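Side-chain contacts in molybdopterin converting factor, subunit 1 (Pyrococcus furiosus, PDB 1VJK), which probably serves, like other MoaD proteins, as the small sulfur-carrying subunit of molybdopterin synthase in molybdenum cofactor biosynthesis: residues Phe17-Phe20 against Arg21-Gly25; Asp41-Glu44 against Glu45-Arg49; Arg75-Ser78 against Trp79-Leu83. All coordinates share one frame; numbering follows the deposited sequence.

Overall arrangement
Three local contacts follow one another along the chain without nesting or crossing. Leaving strand 10-16, the chain turns into helix 19-24, where interaction 1 spans the whole short helix and its lead-in before strand 28-33 runs back antiparallel. Interaction 2 lies on helix 39-49, which packs across the mixed sheet. Interaction 3 closes a tight turn in the long connection from strand 69-72 to strand 88-92. Interactions 1 and 3 sit on opposite sides of the chain's centre, their centres about 22 Å apart. Interactions 2 and 3 touch: Ile-43 packs on the Trp-79 indole and Leu-42 on Leu-83, which joins the surface loop to the main helix.

Interaction 1: residues Phe17-Phe20 against Arg21-Gly25; sequences FARF and RQLAG
Residues Phe-17 to Phe-20 meet Arg-21 to Gly-25 through the backbone bonds and neighbouring side chains of one short helix, 19-24, just past the end of strand 10-16. In the loop leading in, Ala-18 O accepts the N-H of Arg-21 (N to O 3.0 Å). Further on, Leu-23 N bonds to Arg-19 O and Ala-24 N to Phe-20 O (2.9 Å), the i to i+4 pattern of an alpha helix. Water 1 donates to both Ala-18 O and Gln-22 OE1, linking the chain before the helix to its first turn.

On another side of the helix Leu-23 CD1 lies at the edge of the Phe-20 ring, in its plane, 3.8 Å from Phe-20 CD1. Buried Phe-20 goes on to touch Val-68 and Pro-93, so a large aromatic ring suits it. With CG in the crowded position (chi1 73°), the extended Arg-19 chain is carried beside the Phe-20 ring, its guanidinium having Phe-20 CE1 over its centre, 3.6 Å above the plane, while NH2 pairs with Glu-56.

Arg-21 has CG anti to the carbonyl carbon (chi1 -68°), and from there the chain runs extended along residues 17 and 18; its CB lies 3.4 Å from Ala-18 O, and NE bonds to Tyr-16 O. A leucine here would probably leave Tyr-16 O without this side-chain donor and the end of strand 10-16 less firmly tied to the helix. Gly-25, with positive phi, suits the exit, where the chain leaves helical geometry. A strand, a short helix and a returning antiparallel strand form the opening unit of this ThiS/MoaD domain, a member of the ubiquitin-like beta-grasp superfamily.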
loop_
_atom_site.group_PDB
_atom_site.type_symbol
_atom_site.label_atom_id
_atom_site.label_comp_id
_atom_site.label_asym_id
_atom_site.label_seq_id
_atom_site.Cartn_x
_atom_site.Cartn_y
_atom_site.Cartn_z
ATOM N N PHE A 17 2.105 -0.771 9.162
ATOM C CA PHE A 17 2.729 -0.189 10.333
ATOM C C PHE A 17 1.733 0.450 11.261
ATOM O O PHE A 17 0.703 0.965 10.831
ATOM C CB PHE A 17 3.756 0.874 9.897
ATOM C CG PHE A 17 4.943 0.303 9.190
ATOM C CD1 PHE A 17 6.108 0.009 9.902
ATOM C CD2 PHE A 17 4.905 0.061 7.812
ATOM C CE1 PHE A 17 7.225 -0.519 9.253
ATOM C CE2 PHE A 17 6.002 -0.480 7.152
ATOM C CZ PHE A 17 7.173 -0.764 7.875
ATOM N N ALA A 18 2.075 0.450 12.549
ATOM C CA ALA A 18 1.316 1.175 13.564
ATOM C C ALA A 18 -0.169 0.782 13.507
ATOM O O ALA A 18 -0.474 -0.417 13.474
ATOM C CB ALA A 18 1.533 2.681 13.441
ATOM N N ARG A 19 -1.091 1.752 13.497
ATOM C CA ARG A 19 -2.508 1.356 13.634
ATOM C C ARG A 19 -3.012 0.577 12.441
ATOM O O ARG A 19 -4.014 -0.127 12.541
ATOM C CB ARG A 19 -3.413 2.549 13.941
ATOM C CG ARG A 19 -3.663 3.492 12.802
ATOM C CD ARG A 19 -4.476 4.671 13.279
ATOM N NE ARG A 19 -4.664 5.657 12.231
ATOM C CZ ARG A 19 -5.690 5.656 11.368
ATOM N NH1 ARG A 19 -6.649 4.724 11.433
ATOM N NH2 ARG A 19 -5.734 6.622 10.426
ATOM N N PHE A 20 -2.310 0.664 11.313
ATOM C CA PHE A 20 -2.746 -0.056 10.102
ATOM C C PHE A 20 -2.546 -1.548 10.218
ATOM O O PHE A 20 -3.179 -2.304 9.479
ATOM C CB PHE A 20 -2.102 0.577 8.858
ATOM C CG PHE A 20 -2.451 2.011 8.728
ATOM C CD1 PHE A 20 -3.778 2.400 8.663
ATOM C CD2 PHE A 20 -1.470 3.008 8.760
ATOM C CE1 PHE A 20 -4.151 3.734 8.620
ATOM C CE2 PHE A 20 -1.844 4.357 8.705
ATOM C CZ PHE A 20 -3.189 4.719 8.627
ATOM N N ARG A 21 -1.721 -1.977 11.171
ATOM C CA ARG A 21 -1.631 -3.401 11.507
ATOM C C ARG A 21 -2.953 -3.895 12.070
ATOM O O ARG A 21 -3.332 -5.048 11.815
ATOM C CB ARG A 21 -0.514 -3.642 12.530
ATOM C CG ARG A 21 0.849 -3.388 11.954
ATOM C CD ARG A 21 1.976 -3.487 12.961
ATOM N NE ARG A 21 3.254 -3.709 12.281
ATOM C CZ ARG A 21 4.384 -4.063 12.887
ATOM N NH1 ARG A 21 4.415 -4.253 14.205
ATOM N NH2 ARG A 21 5.483 -4.250 12.163
ATOM N N GLN A 22 -3.646 -3.070 12.867
ATOM C CA GLN A 22 -4.953 -3.460 13.356
ATOM C C GLN A 22 -6.005 -3.401 12.310
ATOM O O GLN A 22 -6.869 -4.263 12.288
ATOM C CB GLN A 22 -5.413 -2.633 14.557
ATOM C CG GLN A 22 -4.797 -3.035 15.876
ATOM C CD GLN A 22 -3.310 -2.876 15.882
ATOM O OE1 GLN A 22 -2.794 -1.746 15.808
ATOM N NE2 GLN A 22 -2.590 -3.997 15.950
ATOM N N LEU A 23 -5.963 -2.390 11.436
ATOM C CA LEU A 23 -6.961 -2.324 10.367
ATOM C C LEU A 23 -6.839 -3.492 9.395
ATOM O O LEU A 23 -7.848 -4.010 8.918
ATOM C CB LEU A 23 -6.829 -1.014 9.586
ATOM C CG LEU A 23 -7.135 0.300 10.291
ATOM C CD1 LEU A 23 -7.383 1.373 9.203
ATOM C CD2 LEU A 23 -8.298 0.223 11.290
ATOM N N ALA A 24 -5.603 -3.883 9.063
ATOM C CA ALA A 24 -5.400 -5.006 8.157
ATOM C C ALA A 24 -5.593 -6.351 8.847
ATOM O O ALA A 24 -5.842 -7.364 8.180
ATOM C CB ALA A 24 -3.997 -4.958 7.496
ATOM N N GLY A 25 -5.433 -6.374 10.169
ATOM C CA GLY A 25 -5.486 -7.631 10.920
ATOM C C GLY A 25 -4.229 -8.488 10.863
ATOM O O GLY A 25 -4.208 -9.590 11.437
HETATM O O HOH W 1 0.182 -1.539 15.988
#

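Interaction 2: residues Asp41-Glu44 against Glu45-Arg49; sequences DLIE and EIKKR
Leu-42 and Ile-46, one turn apart, hold the inner side of helix 39-49, the amphipathic helix that packs on the sheet in this ubiquitin-like beta-grasp fold. Leu-42 sends CG anti to its backbone N (chi1 173°), and this brings the branch toward the next turn, where CG lies 4.1 Å from Ile-46 CD1; the two side chains cross obliquely. From Ile-46, CG1 rests 3.4 Å from Leu-42 O. Leu-42 also touches Val-12, Val-14 and Val-89, and Ile-46 touches Tyr-16 and Val-91, so branched aliphatic residues suit this buried side.

Lys-47 lies on a different side of the helix. Its chain is fully extended beyond CG and runs alongside Ile-43, pointing the same way, with CE 3.7 Å from Ile-43 CG2. The methylenes thus pack on an aliphatic neighbour while the ammonium travels on to solvent-facing Glu-44. That glutamate is bent at chi2 (-51°), which brings OE2 to Lys-47 NZ at 3.2 Å in a salt bridge, met on the syn side and somewhat out of the carboxylate plane.

The backbone beneath is regular, each of Glu-45, Ile-46, Lys-47 and Lys-48 donating its N-H to the carbonyl four residues earlier. Arg-49 is doubly paired: NH1 reaches Glu-29, while NE gives Glu-45 OE2 an almost straight bond of 2.9 Å (175°), lying in the guanidinium plane and using the carboxylate's anti lone pair.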
loop_
_atom_site.group_PDB
_atom_site.type_symbol
_atom_site.label_atom_id
_atom_site.label_comp_id
_atom_site.label_asym_id
_atom_site.label_seq_id
_atom_site.Cartn_x
_atom_site.Cartn_y
_atom_site.Cartn_z
ATOM N N ASP A 41 -3.482 0.600 -8.099
ATOM C CA ASP A 41 -4.246 -0.668 -8.133
ATOM C C ASP A 41 -4.040 -1.417 -6.850
ATOM O O ASP A 41 -4.986 -2.025 -6.333
ATOM C CB ASP A 41 -3.835 -1.537 -9.318
ATOM C CG ASP A 41 -3.905 -0.789 -10.650
ATOM O OD1 ASP A 41 -4.906 -0.118 -10.938
ATOM O OD2 ASP A 41 -2.959 -0.875 -11.457
ATOM N N LEU A 42 -2.831 -1.370 -6.316
ATOM C CA LEU A 42 -2.567 -2.005 -5.025
ATOM C C LEU A 42 -3.372 -1.346 -3.899
ATOM O O LEU A 42 -3.963 -2.057 -3.066
ATOM C CB LEU A 42 -1.074 -1.940 -4.714
ATOM C CG LEU A 42 -0.675 -2.422 -3.319
ATOM C CD1 LEU A 42 -1.085 -3.923 -3.085
ATOM C CD2 LEU A 42 0.821 -2.187 -3.096
ATOM N N ILE A 43 -3.446 -0.016 -3.898
ATOM C CA ILE A 43 -4.242 0.683 -2.897
ATOM C C ILE A 43 -5.701 0.242 -2.986
ATOM O O ILE A 43 -6.352 -0.033 -1.945
ATOM C CB ILE A 43 -4.092 2.197 -3.066
ATOM C CG1 ILE A 43 -2.687 2.604 -2.653
ATOM C CG2 ILE A 43 -5.164 2.955 -2.232
ATOM C CD1 ILE A 43 -2.306 4.084 -2.981
ATOM N N GLU A 44 -6.247 0.147 -4.211
ATOM C CA GLU A 44 -7.624 -0.346 -4.335
ATOM C C GLU A 44 -7.814 -1.757 -3.831
ATOM O O GLU A 44 -8.872 -2.069 -3.244
ATOM C CB GLU A 44 -8.132 -0.186 -5.764
ATOM C CG GLU A 44 -8.274 1.281 -6.176
ATOM C CD GLU A 44 -9.068 2.121 -5.185
ATOM O OE1 GLU A 44 -10.273 1.843 -5.001
ATOM O OE2 GLU A 44 -8.492 3.054 -4.576
ATOM N N GLU A 45 -6.824 -2.612 -4.038
ATOM C CA GLU A 45 -6.919 -3.979 -3.559
ATOM C C GLU A 45 -6.838 -4.037 -2.033
ATOM O O GLU A 45 -7.552 -4.844 -1.426
ATOM C CB GLU A 45 -5.842 -4.864 -4.215
ATOM C CG GLU A 45 -5.810 -6.320 -3.719
ATOM C CD GLU A 45 -7.016 -7.162 -4.119
ATOM O OE1 GLU A 45 -7.761 -6.774 -5.037
ATOM O OE2 GLU A 45 -7.218 -8.242 -3.517
ATOM N N ILE A 46 -6.003 -3.192 -1.400
ATOM C CA ILE A 46 -5.957 -3.147 0.067
ATOM C C ILE A 46 -7.336 -2.780 0.619
ATOM O O ILE A 46 -7.829 -3.434 1.563
ATOM C CB ILE A 46 -4.868 -2.170 0.536
ATOM C CG1 ILE A 46 -3.493 -2.794 0.248
ATOM C CG2 ILE A 46 -5.027 -1.861 2.002
ATOM C CD1 ILE A 46 -2.353 -1.827 0.353
ATOM N N LYS A 47 -7.963 -1.784 0.002
ATOM C CA LYS A 47 -9.306 -1.352 0.406
ATOM C C LYS A 47 -10.362 -2.447 0.196
ATOM O O LYS A 47 -11.309 -2.569 1.008
ATOM C CB LYS A 47 -9.700 -0.081 -0.338
ATOM C CG LYS A 47 -8.852 1.087 0.009
ATOM C CD LYS A 47 -9.267 2.288 -0.862
ATOM C CE LYS A 47 -8.443 3.496 -0.568
ATOM N NZ LYS A 47 -8.684 4.485 -1.678
ATOM N N LYS A 48 -10.207 -3.238 -0.862
ATOM C CA LYS A 48 -11.127 -4.329 -1.141
ATOM C C LYS A 48 -10.977 -5.449 -0.116
ATOM O O LYS A 48 -11.976 -6.058 0.295
ATOM C CB LYS A 48 -10.875 -4.867 -2.552
ATOM C CG LYS A 48 -11.802 -5.997 -2.966
ATOM C CD LYS A 48 -11.555 -6.414 -4.417
ATOM C CE LYS A 48 -12.546 -7.485 -4.829
ATOM N NZ LYS A 48 -12.261 -8.775 -4.114
ATOM N N ARG A 49 -9.747 -5.751 0.292
ATOM C CA ARG A 49 -9.514 -6.820 1.249
ATOM C C ARG A 49 -9.878 -6.415 2.669
ATOM O O ARG A 49 -10.250 -7.246 3.495
ATOM C CB ARG A 49 -8.047 -7.215 1.229
ATOM C CG ARG A 49 -7.651 -7.916 -0.003
ATOM C CD ARG A 49 -6.253 -8.428 0.086
ATOM N NE ARG A 49 -5.884 -9.155 -1.138
ATOM C CZ ARG A 49 -4.995 -10.147 -1.188
ATOM N NH1 ARG A 49 -4.333 -10.529 -0.100
ATOM N NH2 ARG A 49 -4.748 -10.706 -2.351
#

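Interaction 3: residues Arg75-Ser78 against Trp79-Leu83; sequences RYVS and WDEEL
Val-77 and Glu-81 make the closely packed part of this local contact, their side chains crossing at about a right angle. Both CB and CG2 of Val-77 lie 3.9 Å from Glu-81 CB. Branched at CB, the valine presents CB and both methyls to the Glu-81 stem, and it also touches Val-39, Ile-70 and Val-72. In Glu-81, CG stands anti to the backbone N (chi1 -179°), and a bend at chi2 (81°) then lays the carboxylate alongside Val-77 CG1, with OE1 turned to water 2.

The chain between them folds into a type I beta turn from Ser-78 to Glu-81, closed by Glu-81 N to Ser-78 O at 3.2 Å. Inside it Ser-78 adds an ST turn: with OG between its own N and carbonyl carbon, the hydroxyl accepts a weak bond from Asp-80 N, also 3.2 Å long. A serine suits the place because its short side chain can curl back on the backbone. The turn belongs to the long connection between strands 69-72 and 88-92 of the beta-grasp domain, and its two central residues are held from outside: Trp-79 NE1 bonds to Gly-59 O, and Asp-80 OD1 pairs with Arg-40 and Arg-38.

Toward solvent the contact is looser. There water 2 bridges the two segments, accepting from Ser-78 N and donating to Glu-81 OE1, both at 2.8 Å. Arg-75 NH1 comes no nearer than 4.6 Å to Glu-81 OE2, so any attraction between these opposite charges is probably diffuse.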
loop_
_atom_site.group_PDB
_atom_site.type_symbol
_atom_site.label_atom_id
_atom_site.label_comp_id
_atom_site.label_asym_id
_atom_site.label_seq_id
_atom_site.Cartn_x
_atom_site.Cartn_y
_atom_site.Cartn_z
ATOM N N ARG A 75 11.100 3.731 -1.062
ATOM C CA ARG A 75 11.053 4.998 -1.805
ATOM C C ARG A 75 9.641 5.524 -1.975
ATOM O O ARG A 75 8.716 4.743 -2.222
ATOM C CB ARG A 75 11.682 4.826 -3.191
ATOM C CG ARG A 75 13.134 4.408 -3.207
ATOM C CD ARG A 75 13.608 3.925 -4.583
ATOM N NE ARG A 75 13.634 5.017 -5.569
ATOM C CZ ARG A 75 12.723 5.213 -6.535
ATOM N NH1 ARG A 75 11.692 4.390 -6.685
ATOM N NH2 ARG A 75 12.852 6.242 -7.362
ATOM N N TYR A 76 9.444 6.826 -1.838
ATOM C CA TYR A 76 8.174 7.431 -2.194
ATOM C C TYR A 76 8.071 7.436 -3.712
ATOM O O TYR A 76 9.060 7.736 -4.434
ATOM C CB TYR A 76 8.072 8.873 -1.653
ATOM C CG TYR A 76 8.017 8.967 -0.144
ATOM C CD1 TYR A 76 6.916 8.473 0.570
ATOM C CD2 TYR A 76 9.065 9.558 0.573
ATOM C CE1 TYR A 76 6.860 8.557 1.958
ATOM C CE2 TYR A 76 9.024 9.639 1.964
ATOM C CZ TYR A 76 7.918 9.145 2.651
ATOM O OH TYR A 76 7.880 9.227 4.034
ATOM N N VAL A 77 6.882 7.093 -4.196
ATOM C CA VAL A 77 6.636 6.994 -5.634
ATOM C C VAL A 77 5.252 7.533 -5.982
ATOM O O VAL A 77 4.423 7.804 -5.099
ATOM C CB VAL A 77 6.730 5.536 -6.148
ATOM C CG1 VAL A 77 8.137 4.960 -5.985
ATOM C CG2 VAL A 77 5.702 4.673 -5.438
ATOM N N SER A 78 5.001 7.672 -7.287
ATOM C CA SER A 78 3.709 8.139 -7.746
ATOM C C SER A 78 2.664 7.010 -7.713
ATOM O O SER A 78 3.006 5.815 -7.630
ATOM C CB SER A 78 3.831 8.700 -9.148
ATOM O OG SER A 78 3.737 7.675 -10.088
ATOM N N TRP A 79 1.393 7.390 -7.794
ATOM C CA TRP A 79 0.342 6.370 -7.848
ATOM C C TRP A 79 0.371 5.566 -9.131
ATOM O O TRP A 79 -0.167 4.477 -9.188
ATOM C CB TRP A 79 -1.046 6.971 -7.671
ATOM C CG TRP A 79 -1.399 7.319 -6.232
ATOM C CD1 TRP A 79 -0.714 6.947 -5.108
ATOM C CD2 TRP A 79 -2.514 8.091 -5.782
ATOM N NE1 TRP A 79 -1.342 7.436 -3.984
ATOM C CE2 TRP A 79 -2.449 8.144 -4.368
ATOM C CE3 TRP A 79 -3.571 8.747 -6.428
ATOM C CZ2 TRP A 79 -3.395 8.831 -3.594
ATOM C CZ3 TRP A 79 -4.517 9.436 -5.649
ATOM C CH2 TRP A 79 -4.415 9.469 -4.250
ATOM N N ASP A 80 1.004 6.088 -10.173
ATOM C CA ASP A 80 1.060 5.368 -11.430
ATOM C C ASP A 80 2.336 4.582 -11.625
ATOM O O ASP A 80 2.540 3.964 -12.665
ATOM C CB ASP A 80 0.722 6.282 -12.602
ATOM C CG ASP A 80 -0.693 6.719 -12.537
ATOM O OD1 ASP A 80 -1.569 5.832 -12.732
ATOM O OD2 ASP A 80 -1.021 7.889 -12.220
ATOM N N GLU A 81 3.147 4.516 -10.560
ATOM C CA GLU A 81 4.364 3.713 -10.584
ATOM C C GLU A 81 3.998 2.249 -10.788
ATOM O O GLU A 81 3.127 1.719 -10.076
ATOM C CB GLU A 81 5.119 3.904 -9.267
ATOM C CG GLU A 81 6.417 3.130 -9.172
ATOM C CD GLU A 81 7.587 3.793 -9.880
ATOM O OE1 GLU A 81 7.446 4.931 -10.406
ATOM O OE2 GLU A 81 8.663 3.151 -9.919
ATOM N N GLU A 82 4.657 1.607 -11.741
ATOM C CA GLU A 82 4.393 0.218 -12.055
ATOM C C GLU A 82 5.086 -0.681 -11.031
ATOM O O GLU A 82 6.280 -0.519 -10.760
ATOM C CB GLU A 82 4.762 -0.089 -13.529
ATOM C CG GLU A 82 3.782 0.660 -14.473
ATOM C CD GLU A 82 4.282 0.962 -15.886
ATOM O OE1 GLU A 82 5.189 0.252 -16.375
ATOM O OE2 GLU A 82 3.725 1.918 -16.524
ATOM N N LEU A 83 4.317 -1.598 -10.439
ATOM C CA LEU A 83 4.874 -2.565 -9.492
ATOM C C LEU A 83 5.557 -3.724 -10.188
ATOM O O LEU A 83 5.164 -4.121 -11.284
ATOM C CB LEU A 83 3.758 -3.064 -8.598
ATOM C CG LEU A 83 3.181 -1.961 -7.701
ATOM C CD1 LEU A 83 1.854 -2.404 -7.097
ATOM C CD2 LEU A 83 4.166 -1.585 -6.595
HETATM O O HOH W 2 7.161 7.404 -9.124
#